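Local coordinates for protein coatomer subunit delta (Saccharomyces cerevisiae, PDB 5FJZ) that serves as a coatomer subunit that binds the tethering protein Dsl1 and probably helps carry dilysine-tagged proteins from the Golgi back to the ER, at residues I15-K20 with S54-A59; G40-R45 with M239-V244. All coordinates share one frame; numbering follows the deposited sequence.

Contact 1: residues I15-K20 with S54-A59; sequences ILISIK and SNLKLA
I17 and L56 meet end to end because each first torsion sets the next carbon of the side chain anti to its own carbonyl carbon: chi1 is -66° in I17 and -82° in L56. The second torsion of I17, 160°, then extends CD1 across the gap, where it lies 4.0 Å from L56 CG. The same I17 CD1 is 4.3 Å from both L56 CD1 and L56 CD2, evidence that the methyl faces the fork of the leucine rather than one branch. One step along, I15 repeats the extended shape and brings its CD1 to 4.2 Å from S54 OG; that hydroxyl is hydrogen-bonded to L51 O, which satisfies its polar end beside an apolar neighbour. The CA atoms of I17 and L56 are 9.3 Å apart, a separation bridged by side chains and too wide for backbone pairing. Alternate residues supply the inward groups, and all four are buried. I241 and V244 also touch I17, continuing the apolar layer along the neighbouring strand. Strand 15-27 of the large sheet thus faces strand 54-58 of the small antiparallel sheet, the face-to-face packing of a beta sandwich, here within the mu-homology domain.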
loop_
_atom_site.group_PDB
_atom_site.type_symbol
_atom_site.label_atom_id
_atom_site.label_comp_id
_atom_site.label_asym_id
_atom_site.label_seq_id
_atom_site.Cartn_x
_atom_site.Cartn_y
_atom_site.Cartn_z
ATOM N N ILE A 15 32.602 7.424 4.365
ATOM C CA ILE A 15 31.847 6.173 4.325
ATOM C C ILE A 15 31.036 6.045 5.594
ATOM O O ILE A 15 31.579 6.120 6.699
ATOM C CB ILE A 15 32.749 4.924 4.197
ATOM C CG1 ILE A 15 33.450 4.958 2.824
ATOM C CG2 ILE A 15 31.934 3.647 4.300
ATOM C CD1 ILE A 15 34.427 3.858 2.576
ATOM N N LEU A 16 29.732 5.761 5.437
ATOM C CA LEU A 16 28.892 5.434 6.571
ATOM C C LEU A 16 28.123 4.205 6.285
ATOM O O LEU A 16 27.374 4.153 5.279
ATOM C CB LEU A 16 27.939 6.605 6.920
ATOM C CG LEU A 16 26.973 6.357 8.077
ATOM C CD1 LEU A 16 27.717 6.261 9.425
ATOM C CD2 LEU A 16 26.012 7.516 8.169
ATOM N N ILE A 17 28.265 3.197 7.173
ATOM C CA ILE A 17 27.571 1.939 7.026
ATOM C C ILE A 17 26.479 1.845 8.083
ATOM O O ILE A 17 26.733 2.107 9.262
ATOM C CB ILE A 17 28.568 0.743 7.162
ATOM C CG1 ILE A 17 29.576 0.734 5.997
ATOM C CG2 ILE A 17 27.798 -0.549 7.263
ATOM C CD1 ILE A 17 30.808 -0.069 6.321
ATOM N N SER A 18 25.242 1.525 7.661
ATOM C CA SER A 18 24.114 1.423 8.560
ATOM C C SER A 18 23.623 -0.006 8.554
ATOM O O SER A 18 23.316 -0.564 7.503
ATOM C CB SER A 18 23.005 2.378 8.140
ATOM O OG SER A 18 21.927 2.263 9.035
ATOM N N ILE A 19 23.539 -0.630 9.757
ATOM C CA ILE A 19 23.015 -1.953 9.849
ATOM C C ILE A 19 21.678 -1.851 10.575
ATOM O O ILE A 19 21.636 -1.479 11.800
ATOM C CB ILE A 19 23.991 -2.848 10.636
ATOM C CG1 ILE A 19 25.355 -2.908 9.928
ATOM C CG2 ILE A 19 23.449 -4.256 10.808
ATOM C CD1 ILE A 19 26.466 -3.562 10.752
ATOM N N LYS A 20 20.597 -2.078 9.834
ATOM C CA LYS A 20 19.249 -1.760 10.363
ATOM C C LYS A 20 18.443 -2.999 10.489
ATOM O O LYS A 20 18.327 -3.756 9.511
ATOM C CB LYS A 20 18.574 -0.778 9.406
ATOM C CG LYS A 20 19.179 0.613 9.382
ATOM C CD LYS A 20 18.493 1.502 8.310
ATOM C CE LYS A 20 18.639 2.960 8.665
ATOM N NZ LYS A 20 18.405 3.851 7.480
ATOM N N SER A 54 35.574 0.799 -3.160
ATOM C CA SER A 54 35.801 0.188 -1.871
ATOM C C SER A 54 35.036 -1.097 -1.759
ATOM O O SER A 54 34.094 -1.389 -2.533
ATOM C CB SER A 54 35.423 1.184 -0.778
ATOM O OG SER A 54 34.113 1.717 -1.041
ATOM N N ASN A 55 35.495 -1.956 -0.853
ATOM C CA ASN A 55 34.829 -3.174 -0.548
ATOM C C ASN A 55 34.712 -3.322 0.955
ATOM O O ASN A 55 35.527 -2.796 1.719
ATOM C CB ASN A 55 35.586 -4.424 -1.030
ATOM C CG ASN A 55 35.557 -4.638 -2.547
ATOM O OD1 ASN A 55 34.894 -3.931 -3.349
ATOM N ND2 ASN A 55 36.323 -5.604 -2.946
ATOM N N LEU A 56 33.643 -3.972 1.412
ATOM C CA LEU A 56 33.354 -4.045 2.868
ATOM C C LEU A 56 33.636 -5.453 3.278
ATOM O O LEU A 56 33.237 -6.342 2.586
ATOM C CB LEU A 56 31.847 -3.820 3.124
ATOM C CG LEU A 56 31.240 -2.424 3.176
ATOM C CD1 LEU A 56 31.893 -1.361 2.328
ATOM C CD2 LEU A 56 29.726 -2.486 2.973
ATOM N N LYS A 57 34.356 -5.643 4.389
ATOM C CA LYS A 57 34.579 -6.990 4.914
ATOM C C LYS A 57 33.703 -7.136 6.127
ATOM O O LYS A 57 33.819 -6.369 7.057
ATOM C CB LYS A 57 36.035 -7.240 5.334
ATOM C CG LYS A 57 36.937 -7.712 4.213
ATOM C CD LYS A 57 38.364 -7.961 4.727
ATOM C CE LYS A 57 39.380 -8.046 3.589
ATOM N NZ LYS A 57 40.747 -7.764 4.111
ATOM N N LEU A 58 32.811 -8.120 6.101
ATOM C CA LEU A 58 31.967 -8.340 7.263
ATOM C C LEU A 58 32.775 -9.013 8.356
ATOM O O LEU A 58 33.718 -9.727 8.050
ATOM C CB LEU A 58 30.814 -9.212 6.877
ATOM C CG LEU A 58 29.910 -8.740 5.684
ATOM C CD1 LEU A 58 28.750 -9.610 5.442
ATOM C CD2 LEU A 58 29.395 -7.342 5.895
ATOM N N ALA A 59 32.337 -8.858 9.604
ATOM C CA ALA A 59 33.020 -9.471 10.781
ATOM C C ALA A 59 33.122 -10.988 10.656
ATOM O O ALA A 59 32.267 -11.699 10.076
ATOM C CB ALA A 59 32.315 -9.166 12.076
#

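Contact 2: residues G40-R45 with M239-V244; sequences GVLELR and MAIQSV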
loop_
_atom_site.group_PDB
_atom_site.type_symbol
_atom_site.label_atom_id
_atom_site.label_comp_id
_atom_site.label_asym_id
_atom_site.label_seq_id
_atom_site.Cartn_x
_atom_site.Cartn_y
_atom_site.Cartn_z
ATOM N N GLY A 40 16.489 -7.548 8.125
ATOM C CA GLY A 40 17.642 -6.619 8.223
ATOM C C GLY A 40 18.131 -6.124 6.904
ATOM O O GLY A 40 17.937 -6.792 5.921
ATOM N N VAL A 41 18.819 -5.001 6.927
ATOM C CA VAL A 41 19.487 -4.486 5.749
ATOM C C VAL A 41 20.775 -3.872 6.146
ATOM O O VAL A 41 20.887 -3.197 7.212
ATOM C CB VAL A 41 18.530 -3.481 4.967
ATOM C CG1 VAL A 41 18.301 -2.191 5.731
ATOM C CG2 VAL A 41 19.171 -3.023 3.661
ATOM N N LEU A 42 21.779 -3.976 5.264
ATOM C CA LEU A 42 23.016 -3.294 5.366
ATOM C C LEU A 42 23.058 -2.215 4.275
ATOM O O LEU A 42 22.974 -2.525 3.110
ATOM C CB LEU A 42 24.106 -4.331 5.161
ATOM C CG LEU A 42 25.383 -3.663 5.598
ATOM C CD1 LEU A 42 26.389 -4.558 6.229
ATOM C CD2 LEU A 42 26.001 -3.031 4.409
ATOM N N GLU A 43 23.118 -0.951 4.681
ATOM C CA GLU A 43 23.118 0.187 3.790
ATOM C C GLU A 43 24.483 0.855 3.822
ATOM O O GLU A 43 25.124 1.002 4.888
ATOM C CB GLU A 43 22.086 1.207 4.217
ATOM C CG GLU A 43 20.667 0.746 3.988
ATOM C CD GLU A 43 19.626 1.763 4.426
ATOM O OE1 GLU A 43 19.978 2.819 4.986
ATOM O OE2 GLU A 43 18.443 1.491 4.217
ATOM N N LEU A 44 24.929 1.265 2.655
ATOM C CA LEU A 44 26.174 1.982 2.466
ATOM C C LEU A 44 25.913 3.383 1.929
ATOM O O LEU A 44 25.166 3.514 0.971
ATOM C CB LEU A 44 27.031 1.136 1.454
ATOM C CG LEU A 44 28.362 1.719 1.018
ATOM C CD1 LEU A 44 29.240 1.891 2.227
ATOM C CD2 LEU A 44 29.002 0.789 -0.024
ATOM N N ARG A 45 26.494 4.394 2.565
ATOM C CA ARG A 45 26.493 5.764 2.100
ATOM C C ARG A 45 27.957 6.154 1.874
ATOM O O ARG A 45 28.827 6.029 2.771
ATOM C CB ARG A 45 25.845 6.687 3.057
ATOM C CG ARG A 45 24.324 6.664 3.149
ATOM C CD ARG A 45 23.811 7.455 4.344
ATOM N NE ARG A 45 24.274 8.846 4.366
ATOM C CZ ARG A 45 24.099 9.715 5.383
ATOM N NH1 ARG A 45 23.473 9.330 6.461
ATOM N NH2 ARG A 45 24.547 10.957 5.316
ATOM N N MET A 239 25.311 -8.820 13.237
ATOM C CA MET A 239 25.943 -8.260 12.068
ATOM C C MET A 239 26.857 -7.086 12.425
ATOM O O MET A 239 26.521 -6.240 13.249
ATOM C CB MET A 239 24.810 -7.846 11.046
ATOM C CG MET A 239 25.239 -7.273 9.643
ATOM S SD MET A 239 26.339 -8.250 8.589
ATOM C CE MET A 239 25.312 -9.677 8.238
ATOM N N ALA A 240 28.012 -7.049 11.767
ATOM C CA ALA A 240 29.040 -6.050 12.072
ATOM C C ALA A 240 30.096 -6.074 10.940
ATOM O O ALA A 240 30.150 -6.970 10.142
ATOM C CB ALA A 240 29.695 -6.387 13.408
ATOM N N ILE A 241 30.918 -5.022 10.907
ATOM C CA ILE A 241 31.905 -4.804 9.900
ATOM C C ILE A 241 33.293 -4.997 10.539
ATOM O O ILE A 241 33.559 -4.509 11.643
ATOM C CB ILE A 241 31.826 -3.365 9.395
ATOM C CG1 ILE A 241 30.438 -3.087 8.814
ATOM C CG2 ILE A 241 32.919 -3.081 8.343
ATOM C CD1 ILE A 241 30.015 -3.988 7.686
ATOM N N GLN A 242 34.145 -5.663 9.799
ATOM C CA GLN A 242 35.557 -5.879 10.228
ATOM C C GLN A 242 36.472 -4.806 9.696
ATOM O O GLN A 242 37.290 -4.240 10.399
ATOM C CB GLN A 242 35.944 -7.160 9.568
ATOM C CG GLN A 242 37.370 -7.514 9.677
ATOM C CD GLN A 242 37.318 -8.919 10.209
ATOM O OE1 GLN A 242 37.523 -9.881 9.482
ATOM N NE2 GLN A 242 36.879 -9.055 11.509
ATOM N N SER A 243 36.329 -4.513 8.409
ATOM C CA SER A 243 37.081 -3.420 7.856
ATOM C C SER A 243 36.435 -3.002 6.541
ATOM O O SER A 243 35.565 -3.696 5.956
ATOM C CB SER A 243 38.531 -3.808 7.567
ATOM O OG SER A 243 38.531 -4.915 6.662
ATOM N N VAL A 244 36.924 -1.867 6.074
ATOM C CA VAL A 244 36.657 -1.422 4.732
ATOM C C VAL A 244 38.043 -1.190 4.037
ATOM O O VAL A 244 38.947 -0.599 4.617
ATOM C CB VAL A 244 35.855 -0.114 4.768
ATOM C CG1 VAL A 244 35.617 0.374 3.325
ATOM C CG2 VAL A 244 34.495 -0.285 5.441
#
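L42 faces the start of strand 241-246 at sandwich spacing: its CA is 8.8 Å from M239 CA and 10.1 Å from I241 CA. The two segments run in broadly the same direction but belong to different sheets, so what joins them is side-chain packing. M239 and A240 lead into the strand as loop, and a classic beta bulge then shifts its pairing: Q242 and S243 both face K57 of strand 54-58. Of the side chains, L42 does most of the work, with one methyl serving two partners. Chi1 of -167° sends its CG toward the other segment, and the second torsion, 146°, turns L42 CD1 to 3.9 Å from I241 CD1. The two side chains meet at a slant, and other branches stay further apart, L42 CD2 being 5.3 Å from I241 CD1. M239 is folded at its thioether end, and its SD comes to 4.4 Å from L42 CD1, a looser apolar contact. All three residues are buried. Around them, L56 and L58 also touch L42, while W109 packs on both L42 and M239, so strand 104-113, next to 33-46 in the large sheet, and strand 54-58 of the small sheet both contribute to the cluster. Apolar side chains meeting between two facing sheets form the hydrophobic interior of a beta sandwich, closed here by a bulged edge strand and a methionine from the loop before it.

In the fold
Contacts 1 and 2 are two crossings of a single sandwich interior, their centres about 3 Å apart. Each of their strands has its neighbour in the other contact: S18 N lies 2.8 Å from E43 O between strands 15-27 and 33-46, and K57 N lies 2.8 Å from S243 O between strands 54-58 and 241-246, both probable hydrogen bonds. The I241 CG2 methyl also packs against a backbone carbonyl, 3.6 Å from K57 O. On the opposite face of strand 33-46 from the inward-pointing L42, E43 packs on the backbone of the bound Dsl1 peptide, and its OE1 forms a salt bridge with K20 NZ of contact 1. Segments 15-20, 40-45 and 54-59 all lie in the region that interacts with Dsl1.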